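Long-range contact in hypothetical protein Atu2144 (Agrobacterium tumefaciens, PDB 2ODF), which is of unknown function but is probably an N-formylglutamate amidohydrolase-like enzyme related to the zinc exopeptidases: residues A[166-171]-A[225-230]. Sequence-based numbering, arbitrary orientation.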
ATOM      1  N   GLU A 166     -31.624  16.326   3.834  1.00 27.96           N
ATOM      2  CA  GLU A 166     -31.872  17.674   4.319  1.00 27.67           C
ATOM      3  C   GLU A 166     -30.641  18.219   5.085  1.00 25.70           C
ATOM      4  O   GLU A 166     -30.519  19.437   5.267  1.00 24.42           O
ATOM      5  CB  GLU A 166     -33.158  17.722   5.160  1.00 28.29           C
ATOM      6  CG  GLU A 166     -34.452  17.495   4.315  1.00 30.31           C
ATOM      7  CD  GLU A 166     -35.689  17.250   5.175  1.00 31.04           C
ATOM      8  OE1 GLU A 166     -35.808  17.850   6.271  1.00 38.11           O
ATOM      9  OE2 GLU A 166     -36.542  16.432   4.765  1.00 37.84           O
ATOM     10  N   VAL A 167     -29.716  17.336   5.487  1.00 23.99           N
ATOM     11  CA  VAL A 167     -28.461  17.786   6.132  1.00 23.30           C
ATOM     12  C   VAL A 167     -27.647  18.588   5.132  1.00 22.17           C
ATOM     13  O   VAL A 167     -27.559  18.229   3.940  1.00 20.74           O
ATOM     14  CB  VAL A 167     -27.606  16.635   6.762  1.00 23.27           C
ATOM     15  CG1 VAL A 167     -27.221  15.542   5.714  1.00 23.84           C
ATOM     16  CG2 VAL A 167     -26.374  17.199   7.459  1.00 23.29           C
ATOM     17  N   GLU A 168     -27.101  19.710   5.608  1.00 20.34           N
ATOM     18  CA  GLU A 168     -26.405  20.646   4.739  1.00 19.92           C
ATOM     19  C   GLU A 168     -24.903  20.613   5.002  1.00 18.74           C
ATOM     20  O   GLU A 168     -24.117  20.574   4.078  1.00 18.54           O
ATOM     21  CB  GLU A 168     -26.982  22.059   4.875  1.00 19.15           C
ATOM     22  CG  GLU A 168     -28.309  22.173   4.171  1.00 20.00           C
ATOM     23  CD  GLU A 168     -29.025  23.522   4.417  1.00 22.79           C
ATOM     24  OE1 GLU A 168     -28.970  24.028   5.542  1.00 22.66           O
ATOM     25  OE2 GLU A 168     -29.655  24.037   3.458  1.00 26.48           O
ATOM     26  N   ILE A 169     -24.551  20.604   6.281  1.00 18.74           N
ATOM     27  CA  ILE A 169     -23.190  20.467   6.741  1.00 18.06           C
ATOM     28  C   ILE A 169     -23.172  19.308   7.728  1.00 17.42           C
ATOM     29  O   ILE A 169     -23.862  19.345   8.747  1.00 16.68           O
ATOM     30  CB  ILE A 169     -22.691  21.734   7.468  1.00 18.11           C
ATOM     31  CG1 ILE A 169     -22.789  22.962   6.584  1.00 18.26           C
ATOM     32  CG2 ILE A 169     -21.222  21.558   7.983  1.00 18.60           C
ATOM     33  CD1 ILE A 169     -21.716  23.083   5.512  1.00 16.86           C
ATOM     34  N   GLY A 170     -22.340  18.296   7.445  1.00 17.13           N
ATOM     35  CA  GLY A 170     -22.006  17.281   8.422  1.00 16.98           C
ATOM     36  C   GLY A 170     -20.677  17.557   9.107  1.00 16.85           C
ATOM     37  O   GLY A 170     -19.688  17.933   8.453  1.00 17.93           O
ATOM     38  N   ILE A 171     -20.674  17.381  10.425  1.00 17.14           N
ATOM     39  CA  ILE A 171     -19.496  17.519  11.271  1.00 17.01           C
ATOM     40  C   ILE A 171     -19.132  16.080  11.681  1.00 16.85           C
ATOM     41  O   ILE A 171     -19.771  15.467  12.534  1.00 17.47           O
ATOM     42  CB  ILE A 171     -19.751  18.443  12.503  1.00 17.54           C
ATOM     43  CG1 ILE A 171     -20.228  19.824  12.048  1.00 17.62           C
ATOM     44  CG2 ILE A 171     -18.485  18.518  13.416  1.00 16.52           C
ATOM     45  CD1 ILE A 171     -19.207  20.624  11.219  1.00 14.85           C
ATOM     46  N   GLU A 225     -18.341  17.693   5.829  1.00 16.77           N
ATOM     47  CA  GLU A 225     -19.140  17.324   4.675  1.00 17.10           C
ATOM     48  C   GLU A 225     -20.066  18.495   4.314  1.00 17.23           C
ATOM     49  O   GLU A 225     -20.756  19.020   5.180  1.00 18.50           O
ATOM     50  CB  GLU A 225     -19.992  16.112   5.035  1.00 17.63           C
ATOM     51  CG  GLU A 225     -19.290  14.795   4.917  1.00 18.94           C
ATOM     52  CD  GLU A 225     -19.180  14.290   3.517  1.00 20.84           C
ATOM     53  OE1 GLU A 225     -19.315  15.060   2.557  1.00 20.45           O
ATOM     54  OE2 GLU A 225     -18.914  13.091   3.370  1.00 26.97           O
ATOM     55  N   ILE A 226     -20.073  18.882   3.043  1.00 16.89           N
ATOM     56  CA  ILE A 226     -20.912  19.960   2.535  1.00 17.26           C
ATOM     57  C   ILE A 226     -21.782  19.414   1.420  1.00 17.52           C
ATOM     58  O   ILE A 226     -21.271  18.839   0.451  1.00 18.84           O
ATOM     59  CB  ILE A 226     -20.041  21.078   1.981  1.00 17.17           C
ATOM     60  CG1 ILE A 226     -19.007  21.526   3.017  1.00 16.78           C
ATOM     61  CG2 ILE A 226     -20.890  22.253   1.474  1.00 15.87           C
ATOM     62  CD1 ILE A 226     -17.859  22.274   2.390  1.00 16.33           C
ATOM     63  N   ARG A 227     -23.098  19.605   1.497  1.00 18.29           N
ATOM     64  CA  ARG A 227     -23.966  19.128   0.422  1.00 18.88           C
ATOM     65  C   ARG A 227     -23.623  19.891  -0.866  1.00 19.37           C
ATOM     66  O   ARG A 227     -23.528  21.123  -0.860  1.00 19.77           O
ATOM     67  CB  ARG A 227     -25.440  19.258   0.812  1.00 18.81           C
ATOM     68  CG  ARG A 227     -26.363  18.329   0.049  1.00 19.55           C
ATOM     69  CD  ARG A 227     -27.815  18.529   0.462  1.00 20.93           C
ATOM     70  NE  ARG A 227     -28.278  19.875   0.097  1.00 22.97           N
ATOM     71  CZ  ARG A 227     -29.263  20.550   0.696  1.00 23.40           C
ATOM     72  NH1 ARG A 227     -29.940  20.041   1.708  1.00 24.55           N
ATOM     73  NH2 ARG A 227     -29.562  21.764   0.260  1.00 23.60           N
ATOM     74  N   ASN A 228     -23.417  19.177  -1.981  1.00 19.14           N
ATOM     75  CA  ASN A 228     -22.638  19.792  -3.070  1.00 19.58           C
ATOM     76  C   ASN A 228     -23.370  20.913  -3.816  1.00 19.33           C
ATOM     77  O   ASN A 228     -22.729  21.763  -4.405  1.00 18.41           O
ATOM     78  CB  ASN A 228     -21.990  18.759  -4.029  1.00 19.71           C
ATOM     79  CG  ASN A 228     -22.975  18.072  -4.940  1.00 20.89           C
ATOM     80  OD1 ASN A 228     -23.904  18.705  -5.445  1.00 21.14           O
ATOM     81  ND2 ASN A 228     -22.754  16.746  -5.202  1.00 20.80           N
ATOM     82  N   ASP A 229     -24.701  20.924  -3.751  1.00 20.49           N
ATOM     83  CA  ASP A 229     -25.497  22.031  -4.326  1.00 20.85           C
ATOM     84  C   ASP A 229     -25.235  23.390  -3.684  1.00 21.45           C
ATOM     85  O   ASP A 229     -25.467  24.429  -4.307  1.00 22.56           O
ATOM     86  CB  ASP A 229     -27.002  21.707  -4.279  1.00 20.84           C
ATOM     87  CG  ASP A 229     -27.515  21.530  -2.878  1.00 21.93           C
ATOM     88  OD1 ASP A 229     -27.053  20.605  -2.199  1.00 21.54           O
ATOM     89  OD2 ASP A 229     -28.400  22.306  -2.456  1.00 23.12           O
ATOM     90  N   LEU A 230     -24.705  23.386  -2.466  1.00 21.35           N
ATOM     91  CA  LEU A 230     -24.418  24.606  -1.739  1.00 21.42           C
ATOM     92  C   LEU A 230     -23.097  25.218  -2.179  1.00 21.00           C
ATOM     93  O   LEU A 230     -22.771  26.341  -1.817  1.00 20.45           O
ATOM     94  CB  LEU A 230     -24.386  24.323  -0.234  1.00 21.42           C
ATOM     95  CG  LEU A 230     -25.674  23.809   0.401  1.00 23.62           C
ATOM     96  CD1 LEU A 230     -25.387  23.312   1.836  1.00 25.12           C
ATOM     97  CD2 LEU A 230     -26.765  24.882   0.375  1.00 24.17           C
TER
HETATM   98  O   HOH W   1     -31.706  22.485   2.404  1.00 37.82           O
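Gly170 and Glu225 form an antiparallel hydrogen-bonded pair, exchanging N-H and C=O both ways, and two residues along, Arg227 N donates to Glu168 O at 2.9 Å, nearly straight at 165°. Between these bonds Ile169 and Ile226 make the non-hydrogen-bonded pair, their side chains side by side and pointing the same way, with CD1 of Ile169 4.0 Å from CG1 of Ile226. At the end of strand 220-227 the contact passes to the side chain of Arg227. With CG anti to the backbone N (chi1 -157°), the chain sets off beside Val167 O, a buried oxygen with no partner in the model, which CD passes at 3.5 Å. CG of Glu168 sits over one face of the guanidinium, 3.6 Å from NH1. In its plane, NE and NH2 grip Asp229 side-on, NE to OD1 at 2.7 Å. Glu168 OE2 lies well out of that plane, a long 3.9 Å from NH2, adding charge attraction alone; a water bridges OE2 to NH1, which also donates to Arg165 O. OE1 of Glu168 accepts from Thr193 N, while CD1 of Leu230 packs 3.7 Å from Glu168 CB. The contact joins neighbouring antiparallel strands of the mixed sheet, with a salt-bridge network where strand 220-227 turns into a 3-10 segment.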